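Local coordinates for protein E1 (Kluyveromyces marxianus, PDB 3VX6) that acts as an E1-like activating enzyme of autophagy, activating Atg12 for conjugation to Atg5 and Atg8 for conjugation to phosphatidylethanolamine, at residues R111-F123 and I176-P190. Residues are numbered along the deposited sequence; the frame is centred on the assembly and turned at random.
Sequences RGLENDLNEIISF and IIACVISGVIQKATP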
ATOM      1  N   ARG A 111      -3.968 -12.896   2.733  1.00 47.51           N
ATOM      2  CA  ARG A 111      -3.556 -12.374   4.032  1.00 49.21           C
ATOM      3  C   ARG A 111      -4.607 -11.535   4.742  1.00 48.69           C
ATOM      4  O   ARG A 111      -4.745 -11.621   5.952  1.00 49.64           O
ATOM      5  CB  ARG A 111      -2.249 -11.584   3.897  1.00 50.51           C
ATOM      6  CG  ARG A 111      -1.096 -12.487   3.532  1.00 55.82           C
ATOM      7  CD  ARG A 111       0.268 -11.827   3.556  1.00 60.48           C
ATOM      8  NE  ARG A 111       1.297 -12.868   3.533  1.00 66.35           N
ATOM      9  CZ  ARG A 111       1.593 -13.649   4.575  1.00 68.97           C
ATOM     10  NH1 ARG A 111       0.950 -13.499   5.728  1.00 69.84           N
ATOM     11  NH2 ARG A 111       2.512 -14.601   4.460  1.00 69.74           N
ATOM     12  N   GLY A 112      -5.361 -10.741   3.996  1.00 48.74           N
ATOM     13  CA  GLY A 112      -6.375  -9.910   4.617  1.00 49.21           C
ATOM     14  C   GLY A 112      -7.572 -10.672   5.157  1.00 49.99           C
ATOM     15  O   GLY A 112      -8.118 -10.331   6.212  1.00 47.91           O
ATOM     16  N   LEU A 113      -7.993 -11.704   4.434  1.00 51.62           N
ATOM     17  CA  LEU A 113      -9.139 -12.479   4.871  1.00 53.73           C
ATOM     18  C   LEU A 113      -8.786 -13.629   5.808  1.00 54.36           C
ATOM     19  O   LEU A 113      -9.665 -14.359   6.264  1.00 55.59           O
ATOM     20  CB  LEU A 113      -9.949 -12.971   3.657  1.00 54.35           C
ATOM     21  CG  LEU A 113      -9.270 -13.732   2.521  1.00 56.04           C
ATOM     22  CD1 LEU A 113      -9.002 -15.162   2.967  1.00 57.60           C
ATOM     23  CD2 LEU A 113     -10.164 -13.722   1.286  1.00 54.57           C
ATOM     24  N   GLU A 114      -7.507 -13.792   6.118  1.00 53.89           N
ATOM     25  CA  GLU A 114      -7.134 -14.851   7.039  1.00 55.37           C
ATOM     26  C   GLU A 114      -6.350 -14.344   8.245  1.00 55.05           C
ATOM     27  O   GLU A 114      -6.204 -15.068   9.227  1.00 56.21           O
ATOM     28  CB  GLU A 114      -6.333 -15.958   6.328  1.00 58.05           C
ATOM     29  CG  GLU A 114      -5.013 -15.514   5.699  1.00 64.06           C
ATOM     30  CD  GLU A 114      -4.147 -16.682   5.202  1.00 66.44           C
ATOM     31  OE1 GLU A 114      -4.703 -17.659   4.646  1.00 66.98           O
ATOM     32  OE2 GLU A 114      -2.904 -16.610   5.355  1.00 67.80           O
ATOM     33  N   ASN A 115      -5.869 -13.103   8.196  1.00 53.38           N
ATOM     34  CA  ASN A 115      -5.080 -12.578   9.307  1.00 51.50           C
ATOM     35  C   ASN A 115      -5.526 -11.225   9.840  1.00 50.19           C
ATOM     36  O   ASN A 115      -6.194 -11.134  10.868  1.00 49.65           O
ATOM     37  CB  ASN A 115      -3.601 -12.488   8.911  1.00 52.23           C
ATOM     38  CG  ASN A 115      -3.082 -13.771   8.276  1.00 56.09           C
ATOM     39  OD1 ASN A 115      -3.329 -14.870   8.775  1.00 56.98           O
ATOM     40  ND2 ASN A 115      -2.346 -13.634   7.173  1.00 57.38           N
ATOM     41  N   ASP A 116      -5.133 -10.171   9.140  1.00 49.04           N
ATOM     42  CA  ASP A 116      -5.458  -8.812   9.548  1.00 47.24           C
ATOM     43  C   ASP A 116      -5.510  -7.986   8.274  1.00 46.27           C
ATOM     44  O   ASP A 116      -4.799  -8.288   7.310  1.00 46.16           O
ATOM     45  CB  ASP A 116      -4.356  -8.292  10.485  1.00 47.59           C
ATOM     46  CG  ASP A 116      -4.690  -6.946  11.118  1.00 48.92           C
ATOM     47  OD1 ASP A 116      -4.830  -5.941  10.385  1.00 49.49           O
ATOM     48  OD2 ASP A 116      -4.802  -6.889  12.363  1.00 50.51           O
ATOM     49  N   LEU A 117      -6.358  -6.961   8.251  1.00 44.23           N
ATOM     50  CA  LEU A 117      -6.451  -6.114   7.072  1.00 44.44           C
ATOM     51  C   LEU A 117      -5.163  -5.321   6.871  1.00 44.07           C
ATOM     52  O   LEU A 117      -4.811  -4.969   5.750  1.00 45.18           O
ATOM     53  CB  LEU A 117      -7.628  -5.143   7.175  1.00 43.46           C
ATOM     54  CG  LEU A 117      -9.014  -5.756   7.283  1.00 42.47           C
ATOM     55  CD1 LEU A 117     -10.020  -4.658   7.095  1.00 42.31           C
ATOM     56  CD2 LEU A 117      -9.197  -6.851   6.248  1.00 41.71           C
ATOM     57  N   ASN A 118      -4.454  -5.029   7.951  1.00 42.82           N
ATOM     58  CA  ASN A 118      -3.217  -4.285   7.802  1.00 42.34           C
ATOM     59  C   ASN A 118      -2.321  -4.982   6.802  1.00 41.77           C
ATOM     60  O   ASN A 118      -1.545  -4.339   6.111  1.00 42.55           O
ATOM     61  CB  ASN A 118      -2.477  -4.181   9.131  1.00 41.44           C
ATOM     62  CG  ASN A 118      -3.040  -3.099  10.029  1.00 40.68           C
ATOM     63  OD1 ASN A 118      -2.777  -1.901   9.833  1.00 41.66           O
ATOM     64  ND2 ASN A 118      -3.829  -3.507  11.017  1.00 42.55           N
ATOM     65  N   GLU A 119      -2.436  -6.299   6.716  1.00 41.59           N
ATOM     66  CA  GLU A 119      -1.589  -7.054   5.807  1.00 41.65           C
ATOM     67  C   GLU A 119      -1.885  -6.892   4.335  1.00 41.46           C
ATOM     68  O   GLU A 119      -1.072  -7.286   3.499  1.00 42.75           O
ATOM     69  CB  GLU A 119      -1.631  -8.537   6.149  1.00 42.87           C
ATOM     70  CG  GLU A 119      -1.077  -8.858   7.507  1.00 46.62           C
ATOM     71  CD  GLU A 119      -0.937 -10.346   7.723  1.00 51.01           C
ATOM     72  OE1 GLU A 119      -0.929 -10.761   8.897  1.00 53.33           O
ATOM     73  OE2 GLU A 119      -0.820 -11.100   6.723  1.00 53.64           O
ATOM     74  N   ILE A 120      -3.037  -6.328   4.003  1.00 40.86           N
ATOM     75  CA  ILE A 120      -3.391  -6.152   2.600  1.00 40.80           C
ATOM     76  C   ILE A 120      -2.635  -4.989   1.976  1.00 41.03           C
ATOM     77  O   ILE A 120      -2.650  -4.809   0.756  1.00 40.63           O
ATOM     78  CB  ILE A 120      -4.882  -5.895   2.432  1.00 40.05           C
ATOM     79  CG1 ILE A 120      -5.231  -4.541   3.047  1.00 39.66           C
ATOM     80  CG2 ILE A 120      -5.666  -7.032   3.060  1.00 40.51           C
ATOM     81  CD1 ILE A 120      -6.681  -4.240   3.079  1.00 40.74           C
ATOM     82  N   ILE A 121      -1.969  -4.208   2.822  1.00 41.76           N
ATOM     83  CA  ILE A 121      -1.209  -3.051   2.366  1.00 42.83           C
ATOM     84  C   ILE A 121       0.280  -3.307   2.326  1.00 40.89           C
ATOM     85  O   ILE A 121       0.877  -3.690   3.326  1.00 42.78           O
ATOM     86  CB  ILE A 121      -1.449  -1.821   3.272  1.00 44.98           C
ATOM     87  CG1 ILE A 121      -2.864  -1.293   3.052  1.00 45.17           C
ATOM     88  CG2 ILE A 121      -0.401  -0.739   2.980  1.00 43.72           C
ATOM     89  CD1 ILE A 121      -3.174  -0.069   3.855  1.00 46.50           C
ATOM     90  N   SER A 122       0.870  -3.080   1.162  1.00 38.89           N
ATOM     91  CA  SER A 122       2.298  -3.261   0.986  1.00 37.97           C
ATOM     92  C   SER A 122       2.766  -2.614  -0.313  1.00 38.45           C
ATOM     93  O   SER A 122       1.968  -2.159  -1.122  1.00 39.44           O
ATOM     94  CB  SER A 122       2.629  -4.747   0.968  1.00 35.84           C
ATOM     95  OG  SER A 122       4.023  -4.943   1.019  1.00 36.70           O
ATOM     96  N   PHE A 123       4.071  -2.535  -0.499  1.00 39.30           N
ATOM     97  CA  PHE A 123       4.578  -1.992  -1.739  1.00 39.75           C
ATOM     98  C   PHE A 123       5.651  -2.930  -2.233  1.00 39.25           C
ATOM     99  O   PHE A 123       6.374  -3.541  -1.452  1.00 38.55           O
ATOM    100  CB  PHE A 123       5.125  -0.579  -1.578  1.00 40.27           C
ATOM    101  CG  PHE A 123       6.336  -0.483  -0.718  1.00 40.96           C
ATOM    102  CD1 PHE A 123       6.227  -0.540   0.665  1.00 40.49           C
ATOM    103  CD2 PHE A 123       7.584  -0.254  -1.290  1.00 41.71           C
ATOM    104  CE1 PHE A 123       7.346  -0.360   1.471  1.00 42.27           C
ATOM    105  CE2 PHE A 123       8.709  -0.072  -0.498  1.00 42.06           C
ATOM    106  CZ  PHE A 123       8.594  -0.123   0.884  1.00 42.84           C
ATOM    107  N   ILE A 176      -2.070   0.821  10.944  1.00 43.89           N
ATOM    108  CA  ILE A 176      -2.591   1.770   9.971  1.00 42.32           C
ATOM    109  C   ILE A 176      -4.032   1.405   9.602  1.00 40.57           C
ATOM    110  O   ILE A 176      -4.774   2.210   9.038  1.00 40.62           O
ATOM    111  CB  ILE A 176      -1.617   1.884   8.729  1.00 41.60           C
ATOM    112  CG1 ILE A 176      -2.385   2.146   7.442  1.00 40.88           C
ATOM    113  CG2 ILE A 176      -0.785   0.632   8.590  1.00 43.69           C
ATOM    114  CD1 ILE A 176      -2.780   0.897   6.746  1.00 40.59           C
ATOM    115  N   ILE A 177      -4.428   0.191   9.960  1.00 39.53           N
ATOM    116  CA  ILE A 177      -5.783  -0.292   9.727  1.00 38.34           C
ATOM    117  C   ILE A 177      -6.264  -1.044  10.975  1.00 38.84           C
ATOM    118  O   ILE A 177      -5.542  -1.868  11.544  1.00 39.41           O
ATOM    119  CB  ILE A 177      -5.877  -1.265   8.534  1.00 37.33           C
ATOM    120  CG1 ILE A 177      -5.591  -0.548   7.219  1.00 35.95           C
ATOM    121  CG2 ILE A 177      -7.289  -1.851   8.467  1.00 38.94           C
ATOM    122  CD1 ILE A 177      -5.678  -1.467   6.009  1.00 33.95           C
ATOM    123  N   ALA A 178      -7.474  -0.741  11.412  1.00 38.35           N
ATOM    124  CA  ALA A 178      -8.048  -1.401  12.573  1.00 39.92           C
ATOM    125  C   ALA A 178      -9.552  -1.444  12.355  1.00 41.33           C
ATOM    126  O   ALA A 178     -10.047  -1.056  11.293  1.00 42.38           O
ATOM    127  CB  ALA A 178      -7.711  -0.625  13.850  1.00 37.36           C
ATOM    128  N   CYS A 179     -10.283  -1.938  13.338  1.00 41.79           N
ATOM    129  CA  CYS A 179     -11.721  -1.970  13.211  1.00 43.69           C
ATOM    130  C   CYS A 179     -12.293  -1.549  14.542  1.00 44.55           C
ATOM    131  O   CYS A 179     -11.558  -1.350  15.509  1.00 44.33           O
ATOM    132  CB  CYS A 179     -12.219  -3.364  12.811  1.00 45.14           C
ATOM    133  SG  CYS A 179     -12.123  -4.646  14.076  1.00 50.01           S
ATOM    134  N   VAL A 180     -13.605  -1.376  14.589  1.00 45.87           N
ATOM    135  CA  VAL A 180     -14.247  -0.968  15.820  1.00 45.16           C
ATOM    136  C   VAL A 180     -15.296  -2.009  16.175  1.00 45.44           C
ATOM    137  O   VAL A 180     -16.075  -2.434  15.324  1.00 46.61           O
ATOM    138  CB  VAL A 180     -14.892   0.411  15.666  1.00 44.06           C
ATOM    139  CG1 VAL A 180     -15.256   0.956  17.028  1.00 45.12           C
ATOM    140  CG2 VAL A 180     -13.935   1.356  14.957  1.00 44.03           C
ATOM    141  N   ILE A 181     -15.278  -2.450  17.429  1.00 44.98           N
ATOM    142  CA  ILE A 181     -16.224  -3.446  17.916  1.00 43.42           C
ATOM    143  C   ILE A 181     -16.774  -2.958  19.243  1.00 43.64           C
ATOM    144  O   ILE A 181     -16.077  -2.947  20.260  1.00 44.02           O
ATOM    145  CB  ILE A 181     -15.553  -4.808  18.131  1.00 42.23           C
ATOM    146  CG1 ILE A 181     -14.910  -5.281  16.829  1.00 40.22           C
ATOM    147  CG2 ILE A 181     -16.585  -5.815  18.624  1.00 41.85           C
ATOM    148  CD1 ILE A 181     -14.464  -6.711  16.870  1.00 38.90           C
ATOM    149  N   SER A 182     -18.029  -2.541  19.226  1.00 43.93           N
ATOM    150  CA  SER A 182     -18.666  -2.028  20.426  1.00 45.02           C
ATOM    151  C   SER A 182     -17.986  -0.750  20.892  1.00 45.01           C
ATOM    152  O   SER A 182     -17.783  -0.549  22.087  1.00 46.97           O
ATOM    153  CB  SER A 182     -18.637  -3.068  21.548  1.00 44.19           C
ATOM    154  OG  SER A 182     -19.417  -4.201  21.212  1.00 45.60           O
ATOM    155  N   GLY A 183     -17.622   0.101  19.938  1.00 44.43           N
ATOM    156  CA  GLY A 183     -17.015   1.374  20.277  1.00 42.61           C
ATOM    157  C   GLY A 183     -15.546   1.351  20.602  1.00 42.69           C
ATOM    158  O   GLY A 183     -14.934   2.406  20.719  1.00 42.85           O
ATOM    159  N   VAL A 184     -14.975   0.163  20.750  1.00 42.94           N
ATOM    160  CA  VAL A 184     -13.557   0.061  21.067  1.00 44.18           C
ATOM    161  C   VAL A 184     -12.754  -0.451  19.869  1.00 44.93           C
ATOM    162  O   VAL A 184     -13.147  -1.404  19.196  1.00 44.63           O
ATOM    163  CB  VAL A 184     -13.319  -0.860  22.307  1.00 43.61           C
ATOM    164  CG1 VAL A 184     -14.289  -0.486  23.404  1.00 44.16           C
ATOM    165  CG2 VAL A 184     -13.497  -2.322  21.949  1.00 43.57           C
ATOM    166  N   ILE A 185     -11.632   0.207  19.600  1.00 46.40           N
ATOM    167  CA  ILE A 185     -10.759  -0.177  18.497  1.00 46.85           C
ATOM    168  C   ILE A 185     -10.191  -1.565  18.723  1.00 45.83           C
ATOM    169  O   ILE A 185      -9.621  -1.849  19.763  1.00 44.56           O
ATOM    170  CB  ILE A 185      -9.622   0.845  18.336  1.00 47.94           C
ATOM    171  CG1 ILE A 185     -10.220   2.151  17.827  1.00 50.12           C
ATOM    172  CG2 ILE A 185      -8.570   0.337  17.369  1.00 47.92           C
ATOM    173  CD1 ILE A 185      -9.218   3.212  17.586  1.00 54.35           C
ATOM    174  N   GLN A 186     -10.363  -2.429  17.732  1.00 46.63           N
ATOM    175  CA  GLN A 186      -9.894  -3.806  17.797  1.00 47.55           C
ATOM    176  C   GLN A 186      -9.126  -4.165  16.521  1.00 48.46           C
ATOM    177  O   GLN A 186      -9.314  -3.541  15.472  1.00 47.55           O
ATOM    178  CB  GLN A 186     -11.094  -4.748  17.958  1.00 47.61           C
ATOM    179  CG  GLN A 186     -11.938  -4.476  19.183  1.00 48.72           C
ATOM    180  CD  GLN A 186     -11.245  -4.891  20.462  1.00 50.02           C
ATOM    181  OE1 GLN A 186     -11.799  -4.771  21.552  1.00 48.64           O
ATOM    182  NE2 GLN A 186     -10.021  -5.392  20.332  1.00 52.97           N
ATOM    183  N   LYS A 187      -8.271  -5.178  16.603  1.00 49.20           N
ATOM    184  CA  LYS A 187      -7.501  -5.586  15.437  1.00 51.05           C
ATOM    185  C   LYS A 187      -8.427  -5.979  14.283  1.00 50.90           C
ATOM    186  O   LYS A 187      -9.441  -6.646  14.484  1.00 49.46           O
ATOM    187  CB  LYS A 187      -6.582  -6.754  15.798  1.00 53.63           C
ATOM    188  CG  LYS A 187      -5.530  -6.395  16.834  1.00 55.26           C
ATOM    189  CD  LYS A 187      -4.623  -7.566  17.148  1.00 57.46           C
ATOM    190  CE  LYS A 187      -3.642  -7.183  18.246  1.00 59.06           C
ATOM    191  NZ  LYS A 187      -2.808  -8.333  18.715  1.00 59.84           N
ATOM    192  N   ALA A 188      -8.068  -5.551  13.077  1.00 50.30           N
ATOM    193  CA  ALA A 188      -8.857  -5.853  11.885  1.00 50.10           C
ATOM    194  C   ALA A 188      -8.759  -7.333  11.528  1.00 50.00           C
ATOM    195  O   ALA A 188      -8.476  -7.692  10.387  1.00 51.78           O
ATOM    196  CB  ALA A 188      -8.383  -5.018  10.718  1.00 48.27           C
ATOM    197  N   THR A 189      -8.997  -8.187  12.510  1.00 48.60           N
ATOM    198  CA  THR A 189      -8.943  -9.616  12.302  1.00 46.81           C
ATOM    199  C   THR A 189     -10.226 -10.134  11.633  1.00 46.80           C
ATOM    200  O   THR A 189     -11.226  -9.419  11.539  1.00 47.01           O
ATOM    201  CB  THR A 189      -8.660 -10.304  13.651  1.00 45.69           C
ATOM    202  OG1 THR A 189      -9.664  -9.945  14.607  1.00 44.23           O
ATOM    203  CG2 THR A 189      -7.317  -9.846  14.170  1.00 42.26           C
ATOM    204  N   PRO A 190     -10.209 -11.377  11.132  1.00 46.99           N
ATOM    205  CA  PRO A 190     -11.430 -11.863  10.489  1.00 48.43           C
ATOM    206  C   PRO A 190     -12.671 -11.901  11.375  1.00 49.47           C
ATOM    207  O   PRO A 190     -13.694 -11.294  11.031  1.00 52.19           O
ATOM    208  CB  PRO A 190     -11.027 -13.246   9.975  1.00 47.40           C
ATOM    209  CG  PRO A 190      -9.569 -13.070   9.656  1.00 46.71           C
ATOM    210  CD  PRO A 190      -9.085 -12.291  10.874  1.00 46.76           C
TER
HETATM  211  O   HOH W   1      -5.458  -3.823  13.772  1.00 35.67           O
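The carboxamide of Asn118 meets the backbone of Ile176 and Ile177 through its oxygen: Asn118 OD1 takes the N-H of Ile177 (OD1 to N 2.7 Å), the donor lying 32° off the plane of the side-chain carbonyl of Asn118, and more weakly that of Ile176. Asn118 ND2 points at Ile177 O, too close in the model (2.4 Å) to judge the strength of that bond. Asn118 ND2 also donates to Asp116 OD1 at 2.7 Å, on the syn side of the carboxylate but 34° out of its plane. The anti lone pair of Asp116 OD1 receives Asn118 N at 2.6 Å, closing an Asx turn at the start of the 3-10 segment 117-120. Asp116 CG stands anti to the backbone N (chi1 -172°), which brings the carboxylate beside Lys187 and Ala188, where OD2 takes a weak bond from a water that also joins Ile177 O to Ala188 N. On the Glu119 carboxylate, Arg111 NH1 (a salt bridge) and Asn115 ND2 reach OE2 from opposite faces.

Leu117 N donates to the carbonyl O of Ala188 (3.1 Å), the central residue of an inverse gamma turn; Asp116 CA also approaches this oxygen. Alongside this bond, Leu117 CB packs on Ile177 CG2 and Leu117 CG on Ala188 CB, each at 3.6 Å. Pro190, opening helix 190-195, sets CG against Leu113 O. Thus the turn after helix 97-114 is joined to strand 177-181 and to the chain leaving its hairpin.

Replacing Asp116 by alanine removes OD1, and would probably leave Asn118 N without this acceptor and the Asn118 carboxamide freer to turn. Asp116 OD1, gripped by two N-H groups of Asn118, thus helps fix the rotation of the carboxamide whose OD1 accepts from the backbone at the start of strand 177-181.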